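Local atomic coordinates of coat protein (Tobacco streak virus, PDB entry 4Y6X), a protein that forms the viral capsid and probably binds the 3' end of the viral RNA, taking part in starting its translation. Residues Asn24-Thr29 against Ile149-Pro154; Ser36-Asp41 against Ala137-Leu142; Asp44-Lys49 against Ile126-Asp131; Leu67-Val72 against Ala143-Ala148. One frame throughout, in Å; residues are numbered along the deposited sequence.

Contact 1 (Asn24-Thr29 against Ile149-Pro154); sequences NQVWVT and ISKPAP
Val26, on the outermost strand 25-30 of a jelly-roll sheet, organises this contact with the end of strand 140-150. From CB its two methyls part. CG1, anti to the carbonyl carbon (chi1 -68°), reaches the aliphatic arm of Lys151, which crosses it at about a right angle and brings Lys151 CE to a tight 3.5 Å from Val26 CG1. CG2, in the crowded position between backbone N and carbonyl carbon, meets the ring of Pro152 tip to tip, with Val26 CG2 3.6 Å from Pro152 CD, and also rests against Ile149 CG1. A beta-branched residue suits the place because one methyl serves the lysine arm, the other Pro152 and Ile149. Ile149 in turn sends CD1 to Val28 CG1, 3.8 Å away.

The backbones form an antiparallel pair at Val26 and Ile149: Val26 N donates to Ile149 O and Ile149 N to Val26 O, each at 2.9 Å and nearly along the C=O axis. The ladder runs on through the non-hydrogen-bonded pair Gln25 and Ser150, and Lys151 N reaches Asn24 O at 3.0 Å from above the carbonyl plane. Lys151 bends at chi3 (-85°), so its arm packs on Val26 while NZ bonds Asn23 O.

Main-chain bonds thus fix the register, whereas the side chains contribute mostly apolar contact; the lysine is amphipathic here, its methylenes covering valine and its ammonium group held by a backbone carbonyl.

Contact 2 (Ser36-Asp41 against Ala137-Leu142); sequences SAKTID and AKRVQL
At one edge of the jelly-roll barrel, an arginine just before strand 140-150 holds the irregular loop that runs between strands 25-30 and 44-47.

The hydrogen bonding centres on Ser36 O. Arg139 NH1 donates to it at 2.9 Å, nearly straight (169°), and the acceptor lies in the guanidinium plane although the donor stands above the plane of the carbonyl. A water reinforces the link: it donates to Ser36 O at 2.6 Å and accepts from Arg139 NH2 at 3.2 Å, so two donors grip the same carbonyl oxygen. Arginine suits the position because its N-H groups fan out in one plane and can serve several acceptors; NH1 also bonds Asp136 O.

Electrostatics come next. Lys38 NZ and Arg139 NH2 stand 4.1 Å apart, a pairing of like charges that would be costly alone, but both form salt bridges to Asp44 OD1, and Lys38 NZ bonds Thr42 O as well. The shared carboxylate probably offsets the repulsion and favours the ionised form of all three groups.

Van der Waals contact brings lysine methylenes against the guanidinium. The extended Lys38 chain crosses the arginine side chain at about a right angle, with CG over one face of the guanidinium toward its rim and Lys38 CD 3.6 Å from Arg139 NH2. The apolar contact is small and made by two alanines, whose short side chains let the backbones come close, the CA atoms of Ala37 and Ala137 being 3.9 Å apart, while Ala37 CB and Ala137 CB meet at 4.1 Å.

Contact 3 (Asp44-Lys49 against Ile126-Asp131); sequences DAIPFK and IVWCLD
Strands 44-47 and 125-130 form an antiparallel pair at the margin of the second sheet of the jelly roll, their short axes 4.7 Å apart. Ile46 and Ile126 make a hydrogen-bonded pair: Ile46 N donates to Ile126 O at 2.8 Å, nearly along the C=O axis, while Ile126 N returns a bond to Ile46 O from above its carbonyl plane. Trp128 N adds a third bond, 2.9 Å to Asp44 O. After Ile46 the strand ends at Pro47, the N-cap of helix 48-52.

Trp128, Asp44, Ile46 and Ile126 share one sheet face. There the indole is bordered by its own strand and by the partner: Ile126 CG2 lies over one ring face toward the rim, and Asp44 O sits at the ring edge, in plane. This broad ring suits the barrel interior, where it also meets Phe71 and Phe79. The Asp44 carboxylate turns off toward Arg139, whose charge probably keeps it ionised. On the other face, the small Ala45 puts CB 4.0 Å from Val127 CG2. Ile46, extended at chi2 (176°), crosses Trp128 obliquely, bringing Ile46 CD1 to 3.9 Å from Trp128 CZ3.

Contact 4 (Leu67-Val72 against Ala143-Ala148); sequences LLIGFV and AGYWIA
Leu67 has CG anti to the backbone N (chi1 168°), which swings CD1 across to the neighbouring strand, whereas Leu68 and Trp146 both set CG anti to the carbonyl carbon (chi1 -84° and -74°). Leu67 and Ile147 lie side by side, pointing the same way, with Leu67 CD1 3.8 Å from Ile147 CG1. Leu68 crosses Trp146 obliquely: the backbone pairing brings Leu68 CB and Trp146 CB to 3.9 Å, and chi1 decides where the groups beyond go, the indole leading away from strand 67-72.

Two nearly straight bonds join Leu68 and Trp146. Leu68 N donates to Trp146 O at 2.8 Å, almost along the C=O axis, and Trp146 N to Leu68 O at a longer 3.2 Å, in the carbonyl plane. These strands are the two central ones of a four-stranded antiparallel jelly-roll sheet, and their alternation sorts the side chains. Leu67 and Ile147 occupy one face, where Leu67 also packs on Ile126 of the opposing sheet; branched aliphatic groups fill such an interior well. Leu68 and Trp146 occupy the other, where both touch Phe161 of the second subunit, its ring edge-to-face with the tryptophan, so this face carries part of the domain-swapped dimer.

Toward Ala143 the pairing is interrupted. A water spans the gap, accepting from Gly70 N at 2.9 Å and lying 2.8 Å from Gly144 O, to which it can donate. Beyond it Ala143 N rejoins the neighbouring strand, bonding Gly70 O at 2.9 Å, and Ala143 CB lies 3.7 Å from Gly70 O.

From the N terminus the chain first lays down 24-29, then the loop 36-41, strand 44-47 and, after helix 48-52, strand 63-73. The loops close in the order 3, 2, 4, 1: 126-131 returns to 44-49 in contact 3, the turn leading into strand 140-150 closes contact 2, and the strand itself closes contact 4 and finally contact 1, the widest loop, which encloses the other three. Contact 3 also lies within the span of contact 2, whereas contact 4 crosses both. Contacts 1 and 4 build neighbouring strand pairs of one sheet and both touch the second subunit; contact 3 belongs to the opposing sheet. Contact 2 joins the two through Asp44, while Ile46 against Tyr145 packs sheet on sheet.

Contact 1 (Asn24-Thr29 against Ile149-Pro154)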
loop_
_atom_site.group_PDB
_atom_site.type_symbol
_atom_site.label_atom_id
_atom_site.label_comp_id
_atom_site.label_asym_id
_atom_site.label_seq_id
_atom_site.Cartn_x
_atom_site.Cartn_y
_atom_site.Cartn_z
ATOM N N ASN A 24 -19.272 10.495 -9.307
ATOM C CA ASN A 24 -19.334 9.203 -8.657
ATOM C C ASN A 24 -18.054 8.290 -8.757
ATOM O O ASN A 24 -18.095 7.100 -8.427
ATOM C CB ASN A 24 -20.520 8.460 -9.202
ATOM C CG ASN A 24 -20.359 8.111 -10.641
ATOM O OD1 ASN A 24 -19.603 8.730 -11.374
ATOM N ND2 ASN A 24 -21.079 7.105 -11.062
ATOM N N GLN A 25 -16.926 8.878 -9.121
ATOM C CA GLN A 25 -15.636 8.145 -9.198
ATOM C C GLN A 25 -14.551 8.889 -8.409
ATOM O O GLN A 25 -14.641 10.069 -8.293
ATOM C CB GLN A 25 -15.215 8.110 -10.650
ATOM C CG GLN A 25 -16.091 7.231 -11.497
ATOM C CD GLN A 25 -15.645 7.211 -12.951
ATOM O OE1 GLN A 25 -14.505 7.443 -13.254
ATOM N NE2 GLN A 25 -16.564 6.917 -13.840
ATOM N N VAL A 26 -13.524 8.178 -7.944
ATOM C CA VAL A 26 -12.327 8.768 -7.381
ATOM C C VAL A 26 -11.077 8.085 -7.959
ATOM O O VAL A 26 -11.135 6.973 -8.487
ATOM C CB VAL A 26 -12.248 8.645 -5.844
ATOM C CG1 VAL A 26 -13.323 9.499 -5.206
ATOM C CG2 VAL A 26 -12.360 7.190 -5.390
ATOM N N TRP A 27 -9.963 8.777 -7.807
ATOM C CA TRP A 27 -8.635 8.274 -8.093
ATOM C C TRP A 27 -8.090 7.612 -6.877
ATOM O O TRP A 27 -8.214 8.156 -5.781
ATOM C CB TRP A 27 -7.687 9.399 -8.489
ATOM C CG TRP A 27 -7.928 9.978 -9.866
ATOM C CD1 TRP A 27 -8.408 11.217 -10.167
ATOM C CD2 TRP A 27 -7.708 9.317 -11.104
ATOM N NE1 TRP A 27 -8.451 11.376 -11.537
ATOM C CE2 TRP A 27 -8.067 10.212 -12.130
ATOM C CE3 TRP A 27 -7.170 8.069 -11.452
ATOM C CZ2 TRP A 27 -7.948 9.896 -13.446
ATOM C CZ3 TRP A 27 -7.093 7.740 -12.754
ATOM C CH2 TRP A 27 -7.443 8.648 -13.751
ATOM N N VAL A 28 -7.495 6.446 -7.067
ATOM C CA VAL A 28 -6.645 5.858 -6.078
ATOM C C VAL A 28 -5.337 5.504 -6.742
ATOM O O VAL A 28 -5.249 5.419 -7.998
ATOM C CB VAL A 28 -7.285 4.596 -5.445
ATOM C CG1 VAL A 28 -8.582 4.973 -4.684
ATOM C CG2 VAL A 28 -7.547 3.524 -6.468
ATOM N N THR A 29 -4.279 5.323 -5.945
ATOM C CA THR A 29 -2.962 5.100 -6.502
ATOM C C THR A 29 -2.199 4.199 -5.599
ATOM O O THR A 29 -2.498 4.143 -4.404
ATOM C CB THR A 29 -2.145 6.416 -6.674
ATOM O OG1 THR A 29 -0.882 6.160 -7.328
ATOM C CG2 THR A 29 -1.806 7.096 -5.307
ATOM N N ILE A 149 -11.903 4.526 -9.807
ATOM C CA ILE A 149 -12.834 3.566 -9.312
ATOM C C ILE A 149 -14.131 4.234 -8.873
ATOM O O ILE A 149 -14.186 5.450 -8.655
ATOM C CB ILE A 149 -12.270 2.789 -8.154
ATOM C CG1 ILE A 149 -11.941 3.710 -7.016
ATOM C CG2 ILE A 149 -11.044 2.002 -8.606
ATOM C CD1 ILE A 149 -11.660 2.984 -5.716
ATOM N N SER A 150 -15.149 3.433 -8.695
ATOM C CA SER A 150 -16.392 3.897 -8.048
ATOM C C SER A 150 -16.078 4.419 -6.664
ATOM O O SER A 150 -15.268 3.826 -5.927
ATOM C CB SER A 150 -17.469 2.766 -7.980
ATOM O OG SER A 150 -16.934 1.499 -7.638
ATOM N N LYS A 151 -16.667 5.560 -6.354
ATOM C CA LYS A 151 -16.381 6.285 -5.121
ATOM C C LYS A 151 -16.845 5.476 -3.907
ATOM O O LYS A 151 -17.980 5.040 -3.855
ATOM C CB LYS A 151 -17.090 7.609 -5.127
ATOM C CG LYS A 151 -16.912 8.446 -3.893
ATOM C CD LYS A 151 -17.559 9.827 -4.187
ATOM C CE LYS A 151 -16.581 10.731 -4.905
ATOM N NZ LYS A 151 -17.062 12.136 -4.987
ATOM N N PRO A 152 -15.928 5.201 -2.966
ATOM C CA PRO A 152 -16.279 4.411 -1.804
ATOM C C PRO A 152 -16.971 5.260 -0.741
ATOM O O PRO A 152 -16.868 6.462 -0.752
ATOM C CB PRO A 152 -14.892 3.907 -1.312
ATOM C CG PRO A 152 -13.937 4.981 -1.691
ATOM C CD PRO A 152 -14.487 5.579 -2.975
ATOM N N ALA A 153 -17.651 4.634 0.209
ATOM C CA ALA A 153 -18.088 5.356 1.426
ATOM C C ALA A 153 -16.858 5.925 2.178
ATOM O O ALA A 153 -15.759 5.419 2.032
ATOM C CB ALA A 153 -18.830 4.400 2.345
ATOM N N PRO A 154 -17.050 6.950 3.009
ATOM C CA PRO A 154 -15.916 7.450 3.823
ATOM C C PRO A 154 -15.243 6.340 4.640
ATOM O O PRO A 154 -15.881 5.491 5.219
ATOM C CB PRO A 154 -16.561 8.471 4.756
ATOM C CG PRO A 154 -17.817 8.861 4.038
ATOM C CD PRO A 154 -18.304 7.646 3.315
#

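Contact 2 (Ser36-Asp41 against Ala137-Leu142)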
loop_
_atom_site.group_PDB
_atom_site.type_symbol
_atom_site.label_atom_id
_atom_site.label_comp_id
_atom_site.label_asym_id
_atom_site.label_seq_id
_atom_site.Cartn_x
_atom_site.Cartn_y
_atom_site.Cartn_z
ATOM N N SER A 36 13.888 -5.736 -10.881
ATOM C CA SER A 36 15.212 -6.322 -10.790
ATOM C C SER A 36 15.691 -6.865 -12.141
ATOM O O SER A 36 14.908 -7.134 -13.042
ATOM C CB SER A 36 15.172 -7.489 -9.857
ATOM O OG SER A 36 15.047 -7.023 -8.545
ATOM N N ALA A 37 16.987 -7.078 -12.228
ATOM C CA ALA A 37 17.577 -7.725 -13.372
ATOM C C ALA A 37 16.976 -9.107 -13.533
ATOM O O ALA A 37 16.505 -9.689 -12.573
ATOM C CB ALA A 37 19.079 -7.803 -13.188
ATOM N N LYS A 38 16.972 -9.652 -14.738
ATOM C CA LYS A 38 16.510 -11.025 -14.854
ATOM C C LYS A 38 17.430 -11.975 -15.618
ATOM O O LYS A 38 18.281 -11.552 -16.376
ATOM C CB LYS A 38 15.097 -11.072 -15.366
ATOM C CG LYS A 38 14.916 -10.599 -16.763
ATOM C CD LYS A 38 13.484 -10.881 -17.158
ATOM C CE LYS A 38 13.285 -10.496 -18.601
ATOM N NZ LYS A 38 11.836 -10.484 -18.915
ATOM N N THR A 39 17.305 -13.257 -15.289
ATOM C CA THR A 39 18.177 -14.302 -15.797
ATOM C C THR A 39 17.490 -15.105 -16.922
ATOM O O THR A 39 18.176 -15.695 -17.733
ATOM C CB THR A 39 18.622 -15.235 -14.632
ATOM N N ILE A 40 16.156 -15.123 -16.947
ATOM C CA ILE A 40 15.370 -15.855 -17.947
ATOM C C ILE A 40 15.187 -14.983 -19.188
ATOM O O ILE A 40 15.299 -13.754 -19.128
ATOM C CB ILE A 40 13.944 -16.190 -17.403
ATOM C CG1 ILE A 40 14.005 -16.880 -16.041
ATOM C CG2 ILE A 40 13.171 -17.082 -18.361
ATOM N N ASP A 41 14.910 -15.624 -20.314
ATOM C CA ASP A 41 14.315 -14.933 -21.471
ATOM C C ASP A 41 12.794 -14.999 -21.411
ATOM O O ASP A 41 12.217 -16.066 -21.594
ATOM C CB ASP A 41 14.790 -15.549 -22.792
ATOM N N ALA A 137 18.473 -4.343 -14.863
ATOM C CA ALA A 137 17.746 -3.838 -13.737
ATOM C C ALA A 137 17.206 -2.445 -14.133
ATOM O O ALA A 137 17.811 -1.742 -14.906
ATOM C CB ALA A 137 18.621 -3.757 -12.483
ATOM N N LYS A 138 16.014 -2.135 -13.655
ATOM C CA LYS A 138 15.326 -0.876 -13.939
ATOM C C LYS A 138 15.151 -0.624 -15.411
ATOM O O LYS A 138 15.111 0.498 -15.837
ATOM C CB LYS A 138 16.058 0.299 -13.268
ATOM C CG LYS A 138 16.306 0.002 -11.780
ATOM C CD LYS A 138 16.923 1.182 -11.052
ATOM C CE LYS A 138 17.058 0.850 -9.589
ATOM N NZ LYS A 138 17.437 2.069 -8.840
ATOM N N ARG A 139 15.036 -1.675 -16.192
ATOM C CA ARG A 139 14.935 -1.518 -17.620
ATOM C C ARG A 139 13.647 -0.764 -17.992
ATOM O O ARG A 139 13.638 -0.086 -19.022
ATOM C CB ARG A 139 14.988 -2.859 -18.362
ATOM C CG ARG A 139 13.984 -3.867 -17.834
ATOM C CD ARG A 139 14.275 -5.258 -18.354
ATOM N NE ARG A 139 13.360 -6.217 -17.770
ATOM C CZ ARG A 139 13.467 -6.705 -16.532
ATOM N NH1 ARG A 139 14.453 -6.310 -15.733
ATOM N NH2 ARG A 139 12.597 -7.577 -16.107
ATOM N N VAL A 140 12.617 -0.896 -17.180
ATOM C CA VAL A 140 11.429 -0.039 -17.208
ATOM C C VAL A 140 11.194 0.517 -15.778
ATOM O O VAL A 140 11.268 -0.223 -14.801
ATOM C CB VAL A 140 10.203 -0.842 -17.592
ATOM C CG1 VAL A 140 8.948 -0.003 -17.485
ATOM C CG2 VAL A 140 10.347 -1.393 -18.989
ATOM N N GLN A 141 11.059 1.803 -15.645
ATOM C CA GLN A 141 10.782 2.427 -14.356
ATOM C C GLN A 141 9.387 3.024 -14.429
ATOM O O GLN A 141 9.139 3.906 -15.257
ATOM C CB GLN A 141 11.820 3.507 -14.020
ATOM C CG GLN A 141 13.240 2.973 -14.071
ATOM C CD GLN A 141 14.235 4.101 -14.073
ATOM O OE1 GLN A 141 14.137 5.019 -13.269
ATOM N NE2 GLN A 141 15.139 4.062 -14.981
ATOM N N LEU A 142 8.509 2.518 -13.583
ATOM C CA LEU A 142 7.111 2.889 -13.564
ATOM C C LEU A 142 6.834 3.949 -12.538
ATOM O O LEU A 142 7.325 3.900 -11.444
ATOM C CB LEU A 142 6.245 1.706 -13.205
ATOM C CG LEU A 142 6.083 0.791 -14.394
ATOM C CD1 LEU A 142 5.970 -0.619 -13.903
ATOM C CD2 LEU A 142 4.862 1.220 -15.195
HETATM O O HOH W 1 12.848 -8.727 -13.146
#

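Contact 3 (Asp44-Lys49 against Ile126-Asp131)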
loop_
_atom_site.group_PDB
_atom_site.type_symbol
_atom_site.label_atom_id
_atom_site.label_comp_id
_atom_site.label_asym_id
_atom_site.label_seq_id
_atom_site.Cartn_x
_atom_site.Cartn_y
_atom_site.Cartn_z
ATOM N N ASP A 44 8.111 -9.123 -20.005
ATOM C CA ASP A 44 7.831 -8.440 -18.743
ATOM C C ASP A 44 6.357 -8.094 -18.673
ATOM O O ASP A 44 5.838 -7.433 -19.574
ATOM C CB ASP A 44 8.653 -7.169 -18.633
ATOM C CG ASP A 44 10.147 -7.461 -18.524
ATOM O OD1 ASP A 44 10.463 -8.279 -17.632
ATOM O OD2 ASP A 44 10.958 -6.873 -19.291
ATOM N N ALA A 45 5.675 -8.605 -17.662
ATOM C CA ALA A 45 4.237 -8.465 -17.523
ATOM C C ALA A 45 3.924 -8.102 -16.095
ATOM O O ALA A 45 4.463 -8.697 -15.192
ATOM C CB ALA A 45 3.531 -9.754 -17.853
ATOM N N ILE A 46 3.021 -7.159 -15.900
ATOM C CA ILE A 46 2.437 -6.931 -14.588
ATOM C C ILE A 46 0.937 -7.223 -14.603
ATOM O O ILE A 46 0.182 -6.530 -15.301
ATOM C CB ILE A 46 2.694 -5.506 -14.148
ATOM C CG1 ILE A 46 4.199 -5.294 -14.146
ATOM C CG2 ILE A 46 2.095 -5.280 -12.754
ATOM C CD1 ILE A 46 4.587 -3.889 -13.812
ATOM N N PRO A 47 0.487 -8.250 -13.842
ATOM C CA PRO A 47 -0.929 -8.578 -13.823
ATOM C C PRO A 47 -1.761 -7.543 -13.099
ATOM O O PRO A 47 -1.282 -6.910 -12.156
ATOM C CB PRO A 47 -0.993 -9.901 -13.055
ATOM C CG PRO A 47 0.410 -10.368 -12.913
ATOM C CD PRO A 47 1.268 -9.148 -12.979
ATOM N N PHE A 48 -2.984 -7.354 -13.565
ATOM C CA PHE A 48 -3.896 -6.398 -12.944
ATOM C C PHE A 48 -4.169 -6.686 -11.471
ATOM O O PHE A 48 -4.270 -5.752 -10.693
ATOM C CB PHE A 48 -5.194 -6.270 -13.727
ATOM C CG PHE A 48 -6.031 -5.129 -13.307
ATOM C CD1 PHE A 48 -5.683 -3.841 -13.639
ATOM C CD2 PHE A 48 -7.199 -5.330 -12.566
ATOM C CE1 PHE A 48 -6.470 -2.767 -13.225
ATOM C CE2 PHE A 48 -8.008 -4.259 -12.187
ATOM C CZ PHE A 48 -7.646 -2.972 -12.528
ATOM N N LYS A 49 -4.296 -7.949 -11.083
ATOM C CA LYS A 49 -4.533 -8.272 -9.659
ATOM C C LYS A 49 -3.406 -7.737 -8.801
ATOM O O LYS A 49 -3.663 -7.269 -7.727
ATOM C CB LYS A 49 -4.742 -9.781 -9.406
ATOM N N ILE A 126 -0.388 -5.856 -18.131
ATOM C CA ILE A 126 0.328 -4.984 -19.037
ATOM C C ILE A 126 1.647 -5.649 -19.339
ATOM O O ILE A 126 2.295 -6.164 -18.444
ATOM C CB ILE A 126 0.467 -3.593 -18.448
ATOM C CG1 ILE A 126 -0.921 -2.958 -18.389
ATOM C CG2 ILE A 126 1.321 -2.723 -19.367
ATOM C CD1 ILE A 126 -1.050 -2.092 -17.207
ATOM N N VAL A 127 2.014 -5.660 -20.608
ATOM C CA VAL A 127 3.185 -6.349 -21.070
ATOM C C VAL A 127 4.082 -5.402 -21.848
ATOM O O VAL A 127 3.609 -4.676 -22.698
ATOM C CB VAL A 127 2.783 -7.528 -21.999
ATOM C CG1 VAL A 127 4.010 -8.250 -22.555
ATOM C CG2 VAL A 127 1.895 -8.515 -21.282
ATOM N N TRP A 128 5.383 -5.429 -21.556
ATOM C CA TRP A 128 6.386 -4.672 -22.276
ATOM C C TRP A 128 7.322 -5.607 -23.063
ATOM O O TRP A 128 7.727 -6.631 -22.526
ATOM C CB TRP A 128 7.303 -3.908 -21.334
ATOM C CG TRP A 128 6.714 -2.752 -20.693
ATOM C CD1 TRP A 128 6.905 -1.473 -21.043
ATOM C CD2 TRP A 128 5.821 -2.750 -19.568
ATOM N NE1 TRP A 128 6.167 -0.636 -20.220
ATOM C CE2 TRP A 128 5.504 -1.408 -19.300
ATOM C CE3 TRP A 128 5.270 -3.753 -18.754
ATOM C CZ2 TRP A 128 4.660 -1.031 -18.251
ATOM C CZ3 TRP A 128 4.443 -3.379 -17.702
ATOM C CH2 TRP A 128 4.165 -2.029 -17.448
ATOM N N CYS A 129 7.652 -5.222 -24.291
ATOM C CA CYS A 129 8.685 -5.911 -25.116
ATOM C C CYS A 129 9.784 -4.918 -25.488
ATOM O O CYS A 129 9.565 -3.993 -26.278
ATOM C CB CYS A 129 8.074 -6.430 -26.424
ATOM S SG CYS A 129 6.548 -7.351 -26.157
ATOM N N LEU A 130 10.968 -5.115 -24.940
ATOM C CA LEU A 130 12.072 -4.237 -25.215
ATOM C C LEU A 130 12.902 -4.756 -26.376
ATOM O O LEU A 130 13.177 -5.936 -26.450
ATOM C CB LEU A 130 12.939 -4.109 -23.966
ATOM C CG LEU A 130 12.476 -3.034 -22.972
ATOM C CD1 LEU A 130 11.122 -3.391 -22.386
ATOM C CD2 LEU A 130 13.460 -2.947 -21.853
ATOM N N ASP A 131 13.374 -3.834 -27.204
ATOM C CA ASP A 131 14.285 -4.123 -28.317
ATOM C C ASP A 131 15.653 -4.556 -27.816
ATOM O O ASP A 131 16.209 -5.496 -28.326
ATOM C CB ASP A 131 14.461 -2.893 -29.221
ATOM C CG ASP A 131 13.191 -2.560 -30.045
ATOM O OD1 ASP A 131 12.155 -3.282 -29.926
ATOM O OD2 ASP A 131 13.212 -1.529 -30.779
#

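Contact 4 (Leu67-Val72 against Ala143-Ala148)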
loop_
_atom_site.group_PDB
_atom_site.type_symbol
_atom_site.label_atom_id
_atom_site.label_comp_id
_atom_site.label_asym_id
_atom_site.label_seq_id
_atom_site.Cartn_x
_atom_site.Cartn_y
_atom_site.Cartn_z
ATOM N N LEU A 67 -7.248 2.935 -15.935
ATOM C CA LEU A 67 -5.946 2.708 -15.375
ATOM C C LEU A 67 -4.960 3.605 -16.141
ATOM O O LEU A 67 -4.901 3.539 -17.386
ATOM C CB LEU A 67 -5.580 1.273 -15.554
ATOM C CG LEU A 67 -4.101 0.977 -15.264
ATOM C CD1 LEU A 67 -3.742 1.124 -13.789
ATOM C CD2 LEU A 67 -3.802 -0.398 -15.749
ATOM N N LEU A 68 -4.205 4.412 -15.425
ATOM C CA LEU A 68 -3.153 5.252 -15.967
ATOM C C LEU A 68 -1.823 4.704 -15.603
ATOM O O LEU A 68 -1.574 4.383 -14.406
ATOM C CB LEU A 68 -3.193 6.639 -15.384
ATOM C CG LEU A 68 -4.142 7.686 -15.998
ATOM C CD1 LEU A 68 -5.463 7.173 -16.450
ATOM C CD2 LEU A 68 -4.299 8.896 -15.084
ATOM N N ILE A 69 -0.957 4.535 -16.605
ATOM C CA ILE A 69 0.388 4.177 -16.329
ATOM C C ILE A 69 1.362 5.112 -17.011
ATOM O O ILE A 69 1.080 5.691 -18.090
ATOM C CB ILE A 69 0.675 2.737 -16.619
ATOM C CG1 ILE A 69 0.623 2.462 -18.069
ATOM C CG2 ILE A 69 -0.307 1.750 -15.959
ATOM C CD1 ILE A 69 1.781 1.583 -18.397
ATOM N N GLY A 70 2.505 5.292 -16.378
ATOM C CA GLY A 70 3.573 6.102 -16.961
ATOM C C GLY A 70 4.865 5.421 -16.694
ATOM O O GLY A 70 5.020 4.795 -15.653
ATOM N N PHE A 71 5.794 5.531 -17.609
ATOM C CA PHE A 71 7.071 4.892 -17.447
ATOM C C PHE A 71 8.125 5.515 -18.296
ATOM O O PHE A 71 7.828 6.240 -19.265
ATOM C CB PHE A 71 6.982 3.403 -17.718
ATOM C CG PHE A 71 6.658 3.074 -19.141
ATOM C CD1 PHE A 71 5.334 2.971 -19.549
ATOM C CD2 PHE A 71 7.666 2.833 -20.057
ATOM C CE1 PHE A 71 5.000 2.672 -20.867
ATOM C CE2 PHE A 71 7.352 2.541 -21.393
ATOM C CZ PHE A 71 6.012 2.475 -21.782
ATOM N N VAL A 72 9.363 5.245 -17.919
ATOM C CA VAL A 72 10.536 5.507 -18.744
ATOM C C VAL A 72 11.281 4.197 -18.924
ATOM O O VAL A 72 11.453 3.443 -17.962
ATOM C CB VAL A 72 11.484 6.529 -18.067
ATOM C CG1 VAL A 72 12.719 6.757 -18.910
ATOM C CG2 VAL A 72 10.813 7.874 -18.002
ATOM N N ALA A 143 6.058 4.936 -12.918
ATOM C CA ALA A 143 5.455 5.861 -11.947
ATOM C C ALA A 143 4.442 5.125 -11.127
ATOM O O ALA A 143 4.111 3.946 -11.431
ATOM C CB ALA A 143 4.791 6.972 -12.687
ATOM N N GLY A 144 3.898 5.764 -10.107
ATOM C CA GLY A 144 2.711 5.207 -9.418
ATOM C C GLY A 144 1.583 4.811 -10.388
ATOM O O GLY A 144 1.418 5.428 -11.439
ATOM N N TYR A 145 0.840 3.768 -10.064
ATOM C CA TYR A 145 -0.345 3.371 -10.822
ATOM C C TYR A 145 -1.490 4.223 -10.354
ATOM O O TYR A 145 -1.599 4.476 -9.142
ATOM C CB TYR A 145 -0.707 1.962 -10.488
ATOM C CG TYR A 145 0.373 0.942 -10.742
ATOM C CD1 TYR A 145 0.863 0.731 -12.000
ATOM C CD2 TYR A 145 0.882 0.189 -9.707
ATOM C CE1 TYR A 145 1.837 -0.214 -12.226
ATOM C CE2 TYR A 145 1.874 -0.728 -9.903
ATOM C CZ TYR A 145 2.341 -0.941 -11.170
ATOM O OH TYR A 145 3.296 -1.895 -11.372
ATOM N N TRP A 146 -2.304 4.732 -11.288
ATOM C CA TRP A 146 -3.490 5.519 -10.914
ATOM C C TRP A 146 -4.699 4.792 -11.491
ATOM O O TRP A 146 -4.671 4.445 -12.637
ATOM C CB TRP A 146 -3.427 6.926 -11.481
ATOM C CG TRP A 146 -2.482 7.722 -10.780
ATOM C CD1 TRP A 146 -1.171 7.862 -11.072
ATOM C CD2 TRP A 146 -2.708 8.480 -9.592
ATOM N NE1 TRP A 146 -0.561 8.673 -10.148
ATOM C CE2 TRP A 146 -1.483 9.089 -9.244
ATOM C CE3 TRP A 146 -3.827 8.756 -8.830
ATOM C CZ2 TRP A 146 -1.327 9.908 -8.112
ATOM C CZ3 TRP A 146 -3.684 9.585 -7.695
ATOM C CH2 TRP A 146 -2.449 10.165 -7.377
ATOM N N ILE A 147 -5.730 4.582 -10.689
ATOM C CA ILE A 147 -6.908 3.885 -11.064
ATOM C C ILE A 147 -8.117 4.713 -10.669
ATOM O O ILE A 147 -8.206 5.177 -9.530
ATOM C CB ILE A 147 -6.944 2.540 -10.374
ATOM C CG1 ILE A 147 -5.632 1.850 -10.595
ATOM C CG2 ILE A 147 -8.040 1.672 -10.929
ATOM C CD1 ILE A 147 -5.448 0.632 -9.736
ATOM N N ALA A 148 -9.028 4.904 -11.603
ATOM C CA ALA A 148 -10.289 5.549 -11.311
ATOM C C ALA A 148 -11.297 4.436 -11.003
ATOM O O ALA A 148 -11.478 3.538 -11.809
ATOM C CB ALA A 148 -10.759 6.357 -12.467
HETATM O O HOH W 2 2.326 4.084 -13.693
#